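Local structure of polyketide synthase (Lyngbya majuscula 19L, 3QIT) at residues Leu47-Gln52 with Ser281-Ser286. The protein is a decarboxylating thioesterase of the alpha/beta hydrolase family that forms the terminal alkene in curacin A biosynthesis. Residues are numbered along the deposited sequence; the frame is centred on the assembly and turned at random.
Sequences LPLAAQ and SLILTS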
ATOM      1  N   LEU B  47      32.656   8.059  -0.506  1.00 17.61           N
ATOM      2  CA  LEU B  47      33.851   8.885  -0.789  1.00 21.56           C
ATOM      3  C   LEU B  47      34.971   8.082  -1.484  1.00 21.84           C
ATOM      4  O   LEU B  47      35.424   8.487  -2.553  1.00 23.51           O
ATOM      5  CB  LEU B  47      34.351   9.670   0.452  1.00 20.67           C
ATOM      6  CG  LEU B  47      33.322  10.708   0.952  1.00 21.74           C
ATOM      7  CD1 LEU B  47      33.734  11.367   2.270  1.00 24.38           C
ATOM      8  CD2 LEU B  47      33.069  11.759  -0.108  1.00 26.45           C
ATOM      9  N   PRO B  48      35.369   6.923  -0.917  1.00 23.22           N
ATOM     10  CA  PRO B  48      36.432   6.167  -1.593  1.00 25.72           C
ATOM     11  C   PRO B  48      36.011   5.616  -2.955  1.00 25.49           C
ATOM     12  O   PRO B  48      36.858   5.499  -3.842  1.00 23.49           O
ATOM     13  CB  PRO B  48      36.746   5.019  -0.619  1.00 26.70           C
ATOM     14  CG  PRO B  48      35.664   5.034   0.384  1.00 24.22           C
ATOM     15  CD  PRO B  48      35.118   6.408   0.437  1.00 22.79           C
ATOM     16  N   LEU B  49      34.729   5.273  -3.130  1.00 20.43           N
ATOM     17  CA  LEU B  49      34.249   4.834  -4.461  1.00 22.45           C
ATOM     18  C   LEU B  49      34.296   5.950  -5.486  1.00 24.05           C
ATOM     19  O   LEU B  49      34.690   5.736  -6.644  1.00 25.83           O
ATOM     20  CB  LEU B  49      32.808   4.300  -4.398  1.00 20.78           C
ATOM     21  CG  LEU B  49      32.553   3.038  -3.579  1.00 21.15           C
ATOM     22  CD1 LEU B  49      31.042   2.828  -3.401  1.00 19.86           C
ATOM     23  CD2 LEU B  49      33.203   1.835  -4.254  1.00 26.01           C
ATOM     24  N   ALA B  50      33.868   7.148  -5.079  1.00 22.92           N
ATOM     25  CA  ALA B  50      33.867   8.285  -6.000  1.00 22.90           C
ATOM     26  C   ALA B  50      35.316   8.630  -6.359  1.00 24.82           C
ATOM     27  O   ALA B  50      35.601   8.983  -7.489  1.00 24.92           O
ATOM     28  CB  ALA B  50      33.150   9.488  -5.393  1.00 23.07           C
ATOM     29  N   ALA B  51      36.234   8.473  -5.405  1.00 23.56           N
ATOM     30  CA  ALA B  51      37.651   8.773  -5.658  1.00 25.50           C
ATOM     31  C   ALA B  51      38.267   7.814  -6.687  1.00 30.19           C
ATOM     32  O   ALA B  51      39.263   8.164  -7.352  1.00 30.28           O
ATOM     33  CB  ALA B  51      38.446   8.744  -4.348  1.00 25.98           C
ATOM     34  N   GLN B  52      37.676   6.622  -6.816  1.00 23.80           N
ATOM     35  CA  GLN B  52      38.116   5.624  -7.806  1.00 29.17           C
ATOM     36  C   GLN B  52      37.327   5.647  -9.128  1.00 29.09           C
ATOM     37  O   GLN B  52      37.432   4.727  -9.941  1.00 35.54           O
ATOM     38  CB  GLN B  52      38.123   4.217  -7.211  1.00 31.10           C
ATOM     39  CG  GLN B  52      39.049   4.007  -6.004  1.00 36.85           C
ATOM     40  CD  GLN B  52      40.487   4.448  -6.236  1.00 46.06           C
ATOM     41  OE1 GLN B  52      41.043   5.213  -5.441  1.00 49.97           O
ATOM     42  NE2 GLN B  52      41.095   3.976  -7.324  1.00 40.58           N
ATOM     43  N   SER B 281      35.890  -1.212  -0.642  1.00 21.56           N
ATOM     44  CA  SER B 281      36.911  -2.049  -1.272  0.50 22.77           C
ATOM     45  C   SER B 281      36.272  -3.281  -1.890  1.00 23.85           C
ATOM     46  O   SER B 281      36.580  -3.655  -3.021  1.00 26.20           O
ATOM     47  CB  SER B 281      37.955  -2.464  -0.246  0.50 23.38           C
ATOM     48  OG  SER B 281      38.983  -3.203  -0.873  0.50 21.43           O
ATOM     49  N   LEU B 282      35.348  -3.896  -1.151  1.00 25.11           N
ATOM     50  CA  LEU B 282      34.635  -5.058  -1.660  1.00 22.33           C
ATOM     51  C   LEU B 282      33.802  -4.741  -2.923  1.00 26.12           C
ATOM     52  O   LEU B 282      33.781  -5.514  -3.885  1.00 26.71           O
ATOM     53  CB  LEU B 282      33.756  -5.616  -0.548  1.00 26.34           C
ATOM     54  CG  LEU B 282      32.857  -6.769  -0.918  1.00 29.88           C
ATOM     55  CD1 LEU B 282      33.687  -7.970  -1.376  1.00 34.26           C
ATOM     56  CD2 LEU B 282      32.096  -7.098   0.338  1.00 35.50           C
ATOM     57  N   ILE B 283      33.128  -3.596  -2.912  1.00 21.31           N
ATOM     58  CA  ILE B 283      32.342  -3.130  -4.054  1.00 23.08           C
ATOM     59  C   ILE B 283      33.240  -2.906  -5.279  1.00 23.38           C
ATOM     60  O   ILE B 283      32.865  -3.271  -6.391  1.00 27.36           O
ATOM     61  CB  ILE B 283      31.569  -1.851  -3.686  1.00 20.07           C
ATOM     62  CG1 ILE B 283      30.509  -2.184  -2.617  1.00 21.05           C
ATOM     63  CG2 ILE B 283      30.877  -1.221  -4.907  1.00 23.52           C
ATOM     64  CD1 ILE B 283      29.900  -0.952  -1.985  1.00 22.40           C
ATOM     65  N   LEU B 284      34.415  -2.325  -5.040  1.00 24.17           N
ATOM     66  CA  LEU B 284      35.392  -1.989  -6.084  1.00 27.48           C
ATOM     67  C   LEU B 284      35.941  -3.229  -6.788  1.00 29.99           C
ATOM     68  O   LEU B 284      36.379  -3.166  -7.945  1.00 30.94           O
ATOM     69  CB  LEU B 284      36.561  -1.190  -5.486  1.00 32.40           C
ATOM     70  CG  LEU B 284      36.310   0.280  -5.135  1.00 35.24           C
ATOM     71  CD1 LEU B 284      37.405   0.863  -4.237  1.00 35.40           C
ATOM     72  CD2 LEU B 284      36.136   1.131  -6.386  1.00 37.92           C
ATOM     73  N   THR B 285      35.928  -4.351  -6.085  1.00 25.78           N
ATOM     74  CA  THR B 285      36.503  -5.580  -6.624  1.00 31.57           C
ATOM     75  C   THR B 285      35.480  -6.471  -7.316  1.00 29.61           C
ATOM     76  O   THR B 285      35.846  -7.499  -7.897  1.00 32.72           O
ATOM     77  CB  THR B 285      37.243  -6.408  -5.550  1.00 34.99           C
ATOM     78  OG1 THR B 285      36.328  -6.821  -4.536  1.00 36.12           O
ATOM     79  CG2 THR B 285      38.371  -5.610  -4.927  1.00 43.92           C
ATOM     80  N   SER B 286      34.205  -6.089  -7.263  1.00 30.42           N
ATOM     81  CA  SER B 286      33.148  -6.871  -7.895  1.00 35.51           C
ATOM     82  C   SER B 286      33.302  -6.847  -9.422  1.00 40.81           C
ATOM     83  O   SER B 286      33.815  -5.881 -10.012  1.00 42.46           O
ATOM     84  CB  SER B 286      31.762  -6.376  -7.457  1.00 35.14           C
ATOM     85  OG  SER B 286      31.624  -6.442  -6.040  1.00 34.12           O
ATOM     86  OXT SER B 286      32.947  -7.814 -10.095  1.00 41.83           O
TER
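The carbonyl oxygen of L282 is gripped twice from one face of its plane, by the backbone N of T285 at 3.3 Å and by T285 OG1 at 2.9 Å, the hydroxyl standing 34° out of that plane. Threonine suits this place because its hydroxyl, one bond from CB, can turn back to a carbonyl three residues earlier. L49 is buried, and its forked end reaches two neighbours: CD2 lies 3.6 Å from L284 CG and 3.9 Å from I283 CG2. The leucine side chains run antiparallel alongside one another, while the isoleucine lies roughly perpendicular to L49. With CG2 anti to the backbone N, beta-branched I283 serves both L49 and the sheet, where it touches L98, V100 and I124. Q52 suits the exposed edge, its aliphatic stem resting CB 3.8 Å from L284 CD2 while a bend at chi2 (-52°) carries the polar amide off. Cutting L284 back to an alanine would probably open a gap beside L49 CD2 and strip the CB and CG of Q52 of apolar cover. Helix 43-51 and the C-terminal helix 276-284 thus pack together on one face of the mainly parallel sheet, as in the alpha/beta hydrolase fold.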